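Local coordinates for protein Bm4233, isoform b (Brugia malayi, PDB 6ANY) that probably binds and carries sterols as a secreted venom allergen-like protein of the CAP superfamily, and is a vaccine candidate for lymphatic filariasis, at residues A[26-30]-A[40-46]; A[80-84]-A[133-138]; A[86-92]-A[155-160]; A[92-96]-A[149-153]; A[184-190]-A[196-202]. One frame throughout, in Å; residues are numbered along the deposited sequence.

Contact 1: residues A[26-30]-A[40-46]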
# COMPACT_ATOMS: atom_id res chain seq x y z
N LEU A 26 -0.97 -2.46 -12.84
CA LEU A 26 -2.32 -2.60 -13.45
C LEU A 26 -3.03 -1.28 -13.48
O LEU A 26 -3.62 -0.92 -14.48
CB LEU A 26 -3.18 -3.61 -12.71
CG LEU A 26 -2.79 -5.08 -12.89
CD1 LEU A 26 -3.65 -5.93 -12.01
CD2 LEU A 26 -2.95 -5.60 -14.32
N LEU A 27 -2.91 -0.50 -12.40
CA LEU A 27 -3.54 0.81 -12.35
C LEU A 27 -2.99 1.78 -13.39
O LEU A 27 -3.80 2.46 -14.06
CB LEU A 27 -3.31 1.44 -10.98
CG LEU A 27 -3.97 2.74 -10.66
CD1 LEU A 27 -5.51 2.65 -10.77
CD2 LEU A 27 -3.51 3.22 -9.31
N ILE A 28 -1.66 1.93 -13.47
CA ILE A 28 -1.07 2.90 -14.46
C ILE A 28 -1.19 2.44 -15.94
O ILE A 28 -1.09 3.25 -16.84
CB ILE A 28 0.37 3.28 -14.16
CG1 ILE A 28 1.25 2.06 -14.15
CG2 ILE A 28 0.47 4.06 -12.85
CD1 ILE A 28 2.69 2.44 -14.05
N HIS A 29 -1.51 1.16 -16.15
CA HIS A 29 -1.82 0.64 -17.45
C HIS A 29 -3.30 0.74 -17.82
O HIS A 29 -3.66 0.29 -18.89
CB HIS A 29 -1.36 -0.79 -17.59
CG HIS A 29 0.10 -0.91 -17.84
ND1 HIS A 29 1.03 -0.86 -16.83
CD2 HIS A 29 0.79 -0.96 -19.00
CE1 HIS A 29 2.24 -0.97 -17.35
NE2 HIS A 29 2.11 -1.06 -18.67
N GLY A 30 -4.11 1.45 -17.03
CA GLY A 30 -5.51 1.67 -17.39
C GLY A 30 -6.37 0.43 -17.29
O GLY A 30 -7.38 0.37 -17.98
N MET A 40 -9.48 3.66 -14.56
CA MET A 40 -8.65 4.69 -14.02
C MET A 40 -7.67 5.11 -15.07
O MET A 40 -7.36 4.34 -15.95
CB MET A 40 -7.95 4.17 -12.77
CG MET A 40 -8.93 4.02 -11.60
SD MET A 40 -9.36 5.61 -10.81
CE MET A 40 -7.93 6.05 -9.87
N PRO A 41 -7.18 6.35 -14.98
CA PRO A 41 -6.37 6.90 -16.08
C PRO A 41 -4.99 6.30 -16.07
O PRO A 41 -4.49 5.97 -15.01
CB PRO A 41 -6.29 8.40 -15.75
CG PRO A 41 -6.71 8.54 -14.32
CD PRO A 41 -7.65 7.42 -14.08
N ARG A 42 -4.39 6.18 -17.23
CA ARG A 42 -3.00 5.76 -17.34
C ARG A 42 -2.07 6.72 -16.65
O ARG A 42 -2.33 7.91 -16.63
CB ARG A 42 -2.58 5.54 -18.80
CG ARG A 42 -3.18 4.27 -19.40
CD ARG A 42 -3.00 4.16 -20.93
NE ARG A 42 -1.67 3.72 -21.31
CZ ARG A 42 -1.28 2.45 -21.42
NH1 ARG A 42 -2.13 1.48 -21.15
NH2 ARG A 42 -0.04 2.16 -21.81
N GLY A 43 -1.03 6.17 -16.01
CA GLY A 43 -0.11 6.89 -15.19
C GLY A 43 1.35 6.75 -15.53
O GLY A 43 1.74 5.76 -16.17
N LYS A 44 2.14 7.78 -15.16
CA LYS A 44 3.59 7.79 -15.34
C LYS A 44 4.22 8.13 -14.03
O LYS A 44 3.54 8.59 -13.07
CB LYS A 44 4.03 8.76 -16.43
CG LYS A 44 3.90 10.23 -16.04
CD LYS A 44 4.28 11.12 -17.19
CE LYS A 44 4.84 12.42 -16.67
NZ LYS A 44 4.68 13.47 -17.74
N ASN A 45 5.51 7.87 -13.95
CA ASN A 45 6.28 8.07 -12.72
C ASN A 45 5.70 7.39 -11.44
O ASN A 45 5.86 7.89 -10.34
CB ASN A 45 6.55 9.54 -12.48
CG ASN A 45 7.54 10.12 -13.48
OD1 ASN A 45 8.48 9.47 -13.87
ND2 ASN A 45 7.30 11.34 -13.88
N MET A 46 5.04 6.25 -11.59
CA MET A 46 4.53 5.51 -10.42
C MET A 46 5.73 4.69 -9.93
O MET A 46 6.22 3.83 -10.64
CB MET A 46 3.35 4.64 -10.81
CG MET A 46 2.90 3.61 -9.79
SD MET A 46 1.88 4.42 -8.53
CE MET A 46 0.36 4.55 -9.36

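Contact 2: residues A[80-84]-A[133-138]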
# COMPACT_ATOMS: atom_id res chain seq x y z
N GLY A 80 3.14 7.12 6.10
CA GLY A 80 1.77 6.70 5.95
C GLY A 80 1.46 5.44 6.73
O GLY A 80 2.36 4.64 6.96
N GLU A 81 0.18 5.22 7.09
CA GLU A 81 -0.18 3.98 7.81
C GLU A 81 -1.51 3.42 7.40
O GLU A 81 -2.45 4.14 7.33
CB GLU A 81 -0.16 4.22 9.33
CG GLU A 81 -0.54 2.99 10.18
CD GLU A 81 -0.48 3.31 11.65
OE1 GLU A 81 -1.47 3.91 12.16
OE2 GLU A 81 0.56 3.05 12.29
N ASN A 82 -1.58 2.11 7.10
CA ASN A 82 -2.80 1.40 6.76
C ASN A 82 -2.94 0.26 7.80
O ASN A 82 -1.95 -0.37 8.18
CB ASN A 82 -2.72 0.82 5.36
CG ASN A 82 -3.11 1.83 4.24
OD1 ASN A 82 -3.75 2.85 4.51
ND2 ASN A 82 -2.87 1.43 2.96
N VAL A 83 -4.17 0.02 8.26
CA VAL A 83 -4.51 -0.91 9.33
C VAL A 83 -5.57 -1.87 8.84
O VAL A 83 -6.53 -1.47 8.25
CB VAL A 83 -5.10 -0.17 10.55
CG1 VAL A 83 -5.44 -1.15 11.61
CG2 VAL A 83 -4.11 0.93 11.07
N TYR A 84 -5.34 -3.17 9.05
CA TYR A 84 -6.28 -4.22 8.65
C TYR A 84 -6.43 -5.22 9.79
O TYR A 84 -5.48 -5.53 10.46
CB TYR A 84 -5.80 -4.92 7.38
CG TYR A 84 -6.45 -6.28 7.08
CD1 TYR A 84 -7.58 -6.37 6.33
CD2 TYR A 84 -5.89 -7.46 7.56
CE1 TYR A 84 -8.19 -7.60 6.05
CE2 TYR A 84 -6.48 -8.70 7.31
CZ TYR A 84 -7.58 -8.78 6.53
OH TYR A 84 -8.17 -10.02 6.30
N LEU A 133 -8.76 6.36 1.36
CA LEU A 133 -7.42 6.69 1.77
C LEU A 133 -6.48 5.51 1.93
O LEU A 133 -5.26 5.70 1.80
CB LEU A 133 -7.41 7.55 3.06
CG LEU A 133 -7.94 9.00 2.79
CD1 LEU A 133 -7.93 9.88 4.05
CD2 LEU A 133 -7.12 9.72 1.67
N HIS A 134 -7.02 4.30 2.19
CA HIS A 134 -6.16 3.13 2.27
C HIS A 134 -5.64 2.81 0.85
O HIS A 134 -4.45 2.61 0.63
CB HIS A 134 -6.85 1.93 2.92
CG HIS A 134 -7.48 2.24 4.22
ND1 HIS A 134 -8.80 2.60 4.34
CD2 HIS A 134 -6.94 2.36 5.46
CE1 HIS A 134 -9.06 2.89 5.60
NE2 HIS A 134 -7.94 2.77 6.30
N PHE A 135 -6.55 2.79 -0.10
CA PHE A 135 -6.26 2.57 -1.48
C PHE A 135 -5.31 3.68 -2.01
O PHE A 135 -4.36 3.39 -2.67
CB PHE A 135 -7.56 2.58 -2.30
CG PHE A 135 -7.34 2.94 -3.74
CD1 PHE A 135 -6.69 2.08 -4.57
CD2 PHE A 135 -7.79 4.14 -4.24
CE1 PHE A 135 -6.48 2.40 -5.92
CE2 PHE A 135 -7.54 4.51 -5.54
CZ PHE A 135 -6.87 3.65 -6.37
N THR A 136 -5.57 4.95 -1.69
CA THR A 136 -4.79 6.04 -2.24
C THR A 136 -3.34 5.98 -1.79
O THR A 136 -2.45 6.15 -2.61
CB THR A 136 -5.44 7.39 -2.02
OG1 THR A 136 -5.71 7.62 -0.64
CG2 THR A 136 -6.75 7.56 -2.88
N GLN A 137 -3.10 5.54 -0.55
CA GLN A 137 -1.75 5.34 -0.05
C GLN A 137 -1.08 4.21 -0.80
O GLN A 137 0.08 4.31 -1.14
CB GLN A 137 -1.78 5.10 1.44
CG GLN A 137 -0.48 4.79 2.10
CD GLN A 137 0.52 5.91 1.97
OE1 GLN A 137 0.60 6.79 2.86
NE2 GLN A 137 1.32 5.87 0.91
N MET A 138 -1.81 3.11 -1.06
CA MET A 138 -1.22 1.98 -1.79
C MET A 138 -0.92 2.42 -3.22
O MET A 138 -0.04 1.86 -3.86
CB MET A 138 -2.17 0.75 -1.88
CG MET A 138 -2.42 0.01 -0.59
SD MET A 138 -3.45 -1.41 -0.79
CE MET A 138 -2.42 -2.56 -1.75
O HOH W 1 -1.29 6.75 4.98
O HOH W 2 -3.74 5.42 4.58
O HOH W 3 -5.91 2.43 8.52

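Contact 3: residues A[86-92]-A[155-160]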
# COMPACT_ATOMS: atom_id res chain seq x y z
N TYR A 86 -8.73 -9.04 10.91
CA TYR A 86 -9.65 -10.09 10.67
C TYR A 86 -9.98 -10.71 11.98
O TYR A 86 -9.06 -11.13 12.70
CB TYR A 86 -9.03 -11.19 9.80
CG TYR A 86 -10.04 -12.15 9.29
CD1 TYR A 86 -10.78 -11.88 8.13
CD2 TYR A 86 -10.28 -13.32 9.96
CE1 TYR A 86 -11.72 -12.78 7.64
CE2 TYR A 86 -11.24 -14.25 9.49
CZ TYR A 86 -11.95 -13.96 8.34
OH TYR A 86 -12.87 -14.87 7.84
N TRP A 87 -11.28 -10.81 12.26
CA TRP A 87 -11.75 -11.30 13.53
C TRP A 87 -12.42 -12.62 13.36
O TRP A 87 -13.43 -12.69 12.67
CB TRP A 87 -12.73 -10.33 14.18
CG TRP A 87 -12.17 -9.07 14.55
CD1 TRP A 87 -11.62 -8.74 15.73
CD2 TRP A 87 -12.20 -7.87 13.77
NE1 TRP A 87 -11.23 -7.40 15.74
CE2 TRP A 87 -11.59 -6.86 14.54
CE3 TRP A 87 -12.63 -7.57 12.48
CZ2 TRP A 87 -11.44 -5.58 14.07
CZ3 TRP A 87 -12.46 -6.27 12.02
CH2 TRP A 87 -11.86 -5.31 12.82
N SER A 88 -11.86 -13.66 13.98
CA SER A 88 -12.41 -15.00 13.88
C SER A 88 -12.93 -15.51 15.25
O SER A 88 -12.68 -14.88 16.29
CB SER A 88 -11.34 -15.92 13.28
OG SER A 88 -11.80 -17.27 13.12
N SER A 89 -13.72 -16.58 15.22
CA SER A 89 -14.11 -17.35 16.42
C SER A 89 -13.22 -18.59 16.63
O SER A 89 -13.37 -19.26 17.60
CB SER A 89 -15.61 -17.77 16.31
OG SER A 89 -15.82 -18.59 15.17
N GLU A 90 -12.25 -18.81 15.75
CA GLU A 90 -11.22 -19.83 15.84
C GLU A 90 -9.81 -19.20 15.63
O GLU A 90 -9.67 -18.02 15.31
CB GLU A 90 -11.41 -20.83 14.69
CG GLU A 90 -12.71 -21.61 14.72
CD GLU A 90 -12.93 -22.40 13.43
OE1 GLU A 90 -11.92 -22.62 12.67
OE2 GLU A 90 -14.11 -22.81 13.21
N SER A 91 -8.79 -20.01 15.76
CA SER A 91 -7.42 -19.61 15.59
C SER A 91 -7.19 -19.04 14.20
O SER A 91 -7.66 -19.60 13.22
CB SER A 91 -6.45 -20.80 15.75
OG SER A 91 -5.14 -20.38 15.39
N VAL A 92 -6.46 -17.94 14.14
CA VAL A 92 -6.07 -17.32 12.85
C VAL A 92 -4.69 -17.72 12.33
O VAL A 92 -4.18 -17.09 11.40
CB VAL A 92 -6.22 -15.78 12.93
CG1 VAL A 92 -7.68 -15.47 13.28
CG2 VAL A 92 -5.29 -15.13 13.94
N ASP A 155 -6.48 -11.42 20.94
CA ASP A 155 -7.69 -12.11 21.41
C ASP A 155 -7.57 -13.61 21.51
O ASP A 155 -8.30 -14.37 20.85
CB ASP A 155 -8.86 -11.79 20.44
CG ASP A 155 -9.26 -10.34 20.51
OD1 ASP A 155 -9.15 -9.79 21.60
OD2 ASP A 155 -9.64 -9.73 19.49
N GLY A 156 -6.61 -14.04 22.27
CA GLY A 156 -6.34 -15.45 22.41
C GLY A 156 -5.99 -16.19 21.14
O GLY A 156 -6.37 -17.37 21.02
N GLY A 157 -5.32 -15.52 20.17
CA GLY A 157 -5.06 -16.10 18.86
C GLY A 157 -6.22 -16.10 17.86
O GLY A 157 -6.17 -16.82 16.86
N ARG A 158 -7.25 -15.31 18.12
CA ARG A 158 -8.47 -15.37 17.30
C ARG A 158 -8.66 -14.13 16.45
O ARG A 158 -9.62 -14.06 15.67
CB ARG A 158 -9.70 -15.62 18.18
CG ARG A 158 -9.79 -17.04 18.67
CD ARG A 158 -10.80 -17.14 19.80
NE ARG A 158 -11.16 -18.55 20.07
CZ ARG A 158 -10.64 -19.34 21.03
NH1 ARG A 158 -9.67 -18.94 21.87
NH2 ARG A 158 -11.12 -20.57 21.16
N THR A 159 -7.74 -13.20 16.58
CA THR A 159 -7.75 -11.98 15.83
C THR A 159 -6.39 -11.72 15.16
O THR A 159 -5.35 -11.84 15.77
CB THR A 159 -8.18 -10.81 16.74
OG1 THR A 159 -9.56 -11.01 17.06
CG2 THR A 159 -8.04 -9.46 16.05
N LEU A 160 -6.45 -11.38 13.88
CA LEU A 160 -5.29 -11.08 13.10
C LEU A 160 -5.28 -9.63 12.84
O LEU A 160 -6.31 -9.09 12.44
CB LEU A 160 -5.31 -11.82 11.79
CG LEU A 160 -4.70 -11.23 10.52
CD1 LEU A 160 -3.19 -11.11 10.66
CD2 LEU A 160 -4.98 -12.18 9.35
O HOH W 4 -11.65 -12.44 17.28

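Contact 4: residues A[92-96]-A[149-153]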
# COMPACT_ATOMS: atom_id res chain seq x y z
N VAL A 92 -6.46 -17.94 14.14
CA VAL A 92 -6.07 -17.32 12.85
C VAL A 92 -4.69 -17.72 12.33
O VAL A 92 -4.18 -17.09 11.40
CB VAL A 92 -6.22 -15.78 12.93
CG1 VAL A 92 -7.68 -15.47 13.28
CG2 VAL A 92 -5.29 -15.13 13.94
N GLU A 93 -4.07 -18.76 12.90
CA GLU A 93 -2.66 -19.08 12.54
C GLU A 93 -2.54 -19.46 11.09
O GLU A 93 -1.51 -19.15 10.45
CB GLU A 93 -2.03 -20.20 13.42
CG GLU A 93 -1.23 -19.78 14.66
CD GLU A 93 -0.20 -18.64 14.43
OE1 GLU A 93 0.86 -18.94 13.81
OE2 GLU A 93 -0.47 -17.47 14.90
N LYS A 94 -3.57 -20.13 10.59
CA LYS A 94 -3.66 -20.45 9.19
C LYS A 94 -3.74 -19.21 8.25
O LYS A 94 -3.54 -19.37 7.03
CB LYS A 94 -4.89 -21.30 8.96
CG LYS A 94 -4.93 -22.63 9.71
CD LYS A 94 -4.96 -23.87 8.81
CE LYS A 94 -4.61 -25.16 9.59
NZ LYS A 94 -5.76 -25.87 10.26
N LEU A 95 -4.10 -18.03 8.78
CA LEU A 95 -4.24 -16.84 7.99
C LEU A 95 -3.01 -16.00 8.02
O LEU A 95 -2.94 -15.03 7.26
CB LEU A 95 -5.46 -15.98 8.43
CG LEU A 95 -6.81 -16.69 8.58
CD1 LEU A 95 -7.81 -15.75 9.18
CD2 LEU A 95 -7.27 -17.24 7.23
N ARG A 96 -2.00 -16.37 8.82
CA ARG A 96 -0.83 -15.52 8.93
C ARG A 96 -0.05 -15.35 7.66
O ARG A 96 0.44 -14.25 7.40
CB ARG A 96 0.11 -16.02 10.01
CG ARG A 96 1.08 -14.99 10.49
CD ARG A 96 2.04 -15.57 11.54
NE ARG A 96 3.10 -14.59 11.77
CZ ARG A 96 3.11 -13.60 12.65
NH1 ARG A 96 2.14 -13.43 13.52
NH2 ARG A 96 4.14 -12.77 12.65
N GLY A 149 3.81 -5.11 9.54
CA GLY A 149 3.94 -5.89 10.78
C GLY A 149 2.66 -6.66 11.00
O GLY A 149 1.60 -6.16 10.68
N ILE A 150 2.77 -7.85 11.56
CA ILE A 150 1.63 -8.73 11.72
C ILE A 150 1.57 -9.33 13.11
O ILE A 150 2.60 -9.79 13.69
CB ILE A 150 1.74 -9.85 10.67
CG1 ILE A 150 1.53 -9.27 9.27
CG2 ILE A 150 0.67 -10.91 10.93
CD1 ILE A 150 1.98 -10.22 8.14
N ALA A 151 0.36 -9.42 13.62
CA ALA A 151 0.11 -10.03 14.95
C ALA A 151 -1.01 -11.01 14.81
O ALA A 151 -2.06 -10.65 14.35
CB ALA A 151 -0.26 -8.97 15.97
N THR A 152 -0.81 -12.24 15.24
CA THR A 152 -1.87 -13.25 15.27
C THR A 152 -2.16 -13.84 16.62
O THR A 152 -2.87 -14.85 16.72
CB THR A 152 -1.51 -14.40 14.31
OG1 THR A 152 -0.16 -14.84 14.53
CG2 THR A 152 -1.67 -13.94 12.90
N ASN A 153 -1.60 -13.24 17.65
CA ASN A 153 -1.85 -13.65 19.04
C ASN A 153 -2.98 -12.89 19.68
O ASN A 153 -3.40 -13.25 20.78
CB ASN A 153 -0.63 -13.46 19.93
CG ASN A 153 -0.22 -12.03 19.97
OD1 ASN A 153 0.21 -11.52 18.94
ND2 ASN A 153 -0.33 -11.38 21.11
O HOH W 5 -2.84 -17.55 16.09
O HOH W 6 1.48 -12.73 16.78
O HOH W 7 3.95 -11.56 15.35

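Contact 5: residues A[184-190]-A[196-202]. With SO4 (sulfate ion), chain D.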
# COMPACT_ATOMS: atom_id res chain seq x y z
N CYS A 184 6.43 3.90 -17.97
CA CYS A 184 7.76 3.98 -18.54
C CYS A 184 8.10 2.70 -19.40
O CYS A 184 7.76 1.53 -19.05
CB CYS A 184 8.79 4.17 -17.43
SG CYS A 184 9.05 2.72 -16.36
N LYS A 185 8.72 2.97 -20.54
CA LYS A 185 9.21 1.97 -21.45
C LYS A 185 10.73 1.90 -21.45
O LYS A 185 11.29 0.87 -21.82
CB LYS A 185 8.72 2.26 -22.85
CG LYS A 185 7.28 1.80 -23.06
CD LYS A 185 6.48 2.80 -23.90
CE LYS A 185 6.75 2.70 -25.36
NZ LYS A 185 5.60 2.04 -26.03
N THR A 186 11.37 3.00 -21.06
CA THR A 186 12.79 3.06 -21.02
C THR A 186 13.24 3.96 -19.86
O THR A 186 12.47 4.75 -19.36
CB THR A 186 13.35 3.59 -22.38
OG1 THR A 186 14.75 3.54 -22.27
CG2 THR A 186 12.98 5.03 -22.66
N ASP A 187 14.51 3.88 -19.46
CA ASP A 187 14.95 4.65 -18.28
C ASP A 187 14.70 6.13 -18.31
O ASP A 187 14.39 6.75 -17.26
CB ASP A 187 16.43 4.38 -17.96
CG ASP A 187 16.71 2.90 -17.54
OD1 ASP A 187 15.79 2.22 -17.05
OD2 ASP A 187 17.85 2.43 -17.66
N SER A 188 14.89 6.72 -19.48
CA SER A 188 14.82 8.15 -19.67
C SER A 188 13.40 8.69 -19.49
O SER A 188 13.23 9.87 -19.22
CB SER A 188 15.37 8.56 -21.06
OG SER A 188 14.58 8.00 -22.08
N ASP A 189 12.40 7.81 -19.62
CA ASP A 189 11.02 8.14 -19.33
C ASP A 189 10.79 8.45 -17.87
O ASP A 189 9.86 9.15 -17.53
CB ASP A 189 10.07 6.98 -19.70
CG ASP A 189 9.91 6.77 -21.19
OD1 ASP A 189 10.20 7.68 -22.05
OD2 ASP A 189 9.48 5.66 -21.48
N CYS A 190 11.60 7.89 -16.99
CA CYS A 190 11.38 8.08 -15.57
C CYS A 190 12.09 9.29 -15.04
O CYS A 190 13.22 9.49 -15.36
CB CYS A 190 11.85 6.86 -14.80
SG CYS A 190 10.83 5.41 -15.15
N ALA A 196 11.53 0.05 -14.57
CA ALA A 196 11.29 -1.36 -14.53
C ALA A 196 10.38 -1.64 -15.69
O ALA A 196 9.18 -1.36 -15.60
CB ALA A 196 10.63 -1.72 -13.24
N LYS A 197 10.94 -2.14 -16.78
CA LYS A 197 10.25 -2.23 -18.07
C LYS A 197 9.09 -3.27 -18.03
O LYS A 197 8.07 -3.03 -18.64
CB LYS A 197 11.25 -2.52 -19.18
CG LYS A 197 10.68 -2.57 -20.61
CD LYS A 197 11.81 -2.61 -21.66
CE LYS A 197 11.30 -2.50 -23.10
NZ LYS A 197 10.52 -1.23 -23.28
N LYS A 198 9.28 -4.40 -17.34
CA LYS A 198 8.22 -5.38 -17.21
C LYS A 198 6.97 -4.81 -16.59
O LYS A 198 5.90 -5.08 -17.08
CB LYS A 198 8.64 -6.61 -16.38
CG LYS A 198 9.32 -7.71 -17.18
CD LYS A 198 9.76 -8.85 -16.27
CE LYS A 198 10.96 -8.46 -15.39
NZ LYS A 198 12.24 -9.03 -15.89
N SER A 199 7.12 -3.98 -15.57
CA SER A 199 5.96 -3.44 -14.89
C SER A 199 5.56 -2.07 -15.39
O SER A 199 4.44 -1.64 -15.17
CB SER A 199 6.22 -3.45 -13.37
OG SER A 199 7.27 -2.61 -13.03
N GLY A 200 6.49 -1.31 -15.98
CA GLY A 200 6.22 0.07 -16.38
C GLY A 200 6.32 1.01 -15.17
O GLY A 200 5.89 2.15 -15.22
N LEU A 201 6.89 0.55 -14.06
CA LEU A 201 7.04 1.40 -12.87
C LEU A 201 8.45 1.88 -12.78
O LEU A 201 9.36 1.20 -13.22
CB LEU A 201 6.73 0.60 -11.60
CG LEU A 201 5.38 -0.10 -11.43
CD1 LEU A 201 5.44 -1.07 -10.28
CD2 LEU A 201 4.29 0.88 -11.17
N CYS A 202 8.64 3.07 -12.21
CA CYS A 202 9.95 3.69 -12.06
C CYS A 202 10.61 3.24 -10.81
O CYS A 202 9.98 3.15 -9.76
CB CYS A 202 9.86 5.23 -12.09
SG CYS A 202 9.19 5.81 -13.67
S SO4 D . 13.17 -4.78 -15.79
O1 SO4 D . 14.11 -5.89 -15.59
O2 SO4 D . 12.59 -4.51 -14.47
O3 SO4 D . 13.75 -3.51 -16.30
O4 SO4 D . 12.09 -5.31 -16.64
O HOH W 8 7.06 -0.84 -19.90

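Contact 1: residues A[26-30]-A[40-46]
Ile28, the last residue of helix 10-28, meets Gly43 and Met46 just where a Schellman motif brings the helix to an end. Gly30 is the C-prime residue of that motif: Gly30 N bonds to Leu27 O, and the positive phi of Gly30 (70°), easy for glycine, then lets the chain turn away from the helix end.

The backbone supplies the polar link. Gly43 N donates to Ile28 O at 3.0 Å, lying in the carbonyl plane on a lone pair. The same oxygen receives a longer CA-H contact from Arg42, and Gly30 CA offers another to Met40 O. With no side chain, Gly43 leaves room for Ile28 CG2, and Ile28 CB lies 3.5 Å from Gly43 O.

Apolar side chains fill the inner side. Flexible Met46 curls at chi2 and chi3, bringing its methyl CE to 3.5 Å from Ile28 CG2 and to within 4.1 Å of Leu27 CD2, whose side chain it crosses nearly at a right angle. The other branch of Leu27, CD1, rests on Met40 CB at 3.5 Å, and Leu201 adds to the apolar wall beside Ile28 and Met46.

Polar ends lie at the outer edge. Arg42 forms a salt bridge with Glu182, and His29 ND1 bonds back to Ser25 O. The bend of the Arg42 chain at chi3 (79°) leaves NH1 3.0 Å from His29 O.

Contact 2: residues A[80-84]-A[133-138]
His134 O is gripped by two donors that arrive from opposite faces of its carbonyl plane. From across the contact Asn82 ND2 bonds to it at 3.1 Å, fairly straight at 161° though tilted from that plane, while Met138 N completes the ordinary helical bond at 3.2 Å. Asparagine suits the place because its other amide atom is used too: OD1 takes a hydrogen bond from a water at 2.6 Å and also lies at the edge of the His134 ring, 3.4 Å from CD2, with amide and ring planes 50° apart. Beyond the helix, ND2 also bonds to the Tyr166 hydroxyl, so the amide joins strand and helix to the neighbouring strand.

These residues belong to sequences characteristic of the CAP fold, Gly80-Glu81-Asn82 on strand 80-87 and His134 to Gln137 on helix 133-138. His70, Glu81, Glu110 and His134 probably correspond to the histidines and glutamates that line the central cavity of many CAP proteins. His134 ND1 is bonded to Glu110, and Glu81, pointing away from the helix, holds His70 and His165.

Gln137 points its bent chain at the strand. Its OE1 comes 3.3 Å from Gly80 CA, an approach allowed by the bare glycine, accepts from Gly170 N, and accepts a hydrogen bond from a water at 2.8 Å. That water in turn accepts from Glu81 N at 3.0 Å.

Contact 3: residues A[86-92]-A[155-160]
The ends of two antiparallel strands, 80-87 and 159-167, pair here at the edge of the CAP sheet, and the loop after the first strand follows the tight turn before the second. Tyr86 and Leu160 form a hydrogen-bonded pair, with Tyr86 N to Leu160 O and Leu160 N to Tyr86 O both 2.9 Å. Trp87 and Thr159 are the adjoining non-hydrogen-bonded pair. Past the strand, Ser88 N continues the ladder to Arg158 O at 2.8 Å, and Val92 N reaches Gly157 O at 3.0 Å. Gly157 has positive phi, a backbone that glycine adopts with little cost.

Side chains trim this frame. Thr159 turns OG1 toward Trp87 CD1 (3.3 Å) and donates to the anti lone pair of Asp155 OD2. Ser88 OG accepts from Glu90 N in an ST turn that bends the loop back. Arg158 runs extended beside this loop, its CG near Glu90 O, and NE makes a weak bond of 3.4 Å to Ser89 O, which lies in the guanidinium plane. On the Leu160 side, Val92 CG2 packs on Leu160 CB at 3.9 Å.

Since the strong cross-links are backbone N-H to O bonds, the pairing probably depends little on the exposed side chains, whereas Val92 and Leu160 make the apolar seam on the Leu160 side of the sheet.

Contact 4: residues A[92-96]-A[149-153]
Arg96 and Thr152 meet with their side chains at about a right angle. Extended from CG to NE, with CG anti to its own N (chi1 -162°), Arg96 slides its CG past Thr152 CG2 at 3.8 Å and carries the guanidinium to the hydroxyl. NH1 donates to Thr152 OG1 at 2.9 Å, with the oxygen close to the guanidinium plane, while Ile150 CG2 sits 3.9 Å above one face of the group, toward its rim. Glu93 also crosses Thr152 at about a right angle. OG1 donates a hydrogen bond to Glu93 OE2 at 2.7 Å, met on the syn side, so one small hydroxyl, as donor and acceptor, links a carboxylate to a guanidinium. Threonine's methyl meanwhile serves the apolar side. Arg96 NH2 bonds to Arg7 O and, through a water, reaches Ile150 O. Val92 CG2 closes the other end, 3.7 Å from Thr152 O. The arrangement is a loop between strand 80-87 and helix 99-108 passing over Leu160 of strand 159-167 to pack on strand 145-153 in the sheet of the CAP fold.

Contact 5: residues A[184-190]-A[196-202]
Lys197 runs from a bound sulfate to the backbone of Lys185. Its CB lies 3.9 Å from sulfate O3. Farther out, CG, CD and CE all pass Lys185 O, CD at 3.5 Å. The bend at chi4 (57°) then turns NZ onto a lone pair of that oxygen, in the carbonyl plane, at 2.7 Å. A long flexible lysine can thus span the two segments while its charge stays near solvent. The sulfate, probably from the crystallisation liquor, accepts from Lys197 N and from Lys198 N, the latter at 3.0 Å, and also from Arg203.

A water joins Cys184 O to Lys197 O, and Cys184 N makes a weak bond to Gly200 O. Within 184-190, Asp189 OD2 holds its own loop by accepting from Lys185 N at 2.9 Å on its anti lone pair and from Thr186 N above the carboxylate plane.

The inner side is packed with sulfur. The Cys190-Cys202 disulfide (chi3 -81°) lies beside Cys184 SG, itself in a disulfide with Cys195, with Cys184 SG and Cys202 SG 4.1 Å apart. Gly200, at positive phi, and Leu201 both face Ala196 in a G1 beta bulge, in a small disulfide-rich beta hairpin near the C-terminus.

In the fold
Contact 2 lies nearest the centre of the chain, its buried amides and waters joining strand to helix. Contacts 3 and 4, at one end of the same sheet, share Val92 and meet through Leu160: contact 3 is partly buried, mostly backbone pairing with exposed side chains, contact 4 a buried hydroxyl between charged groups. Contact 2 adjoins contact 3 along strand 80-87. Across the chain's centre from contacts 3 and 4, contacts 1 and 5 touch through a backbone hydrogen bond between Met46 and Cys202, seating the cysteine-rich C-terminal part on the end of helix 10-28. Contact 1, partly buried, relies on methionine, leucine and isoleucine; contact 5, locally buried though far from the centre, on disulfides.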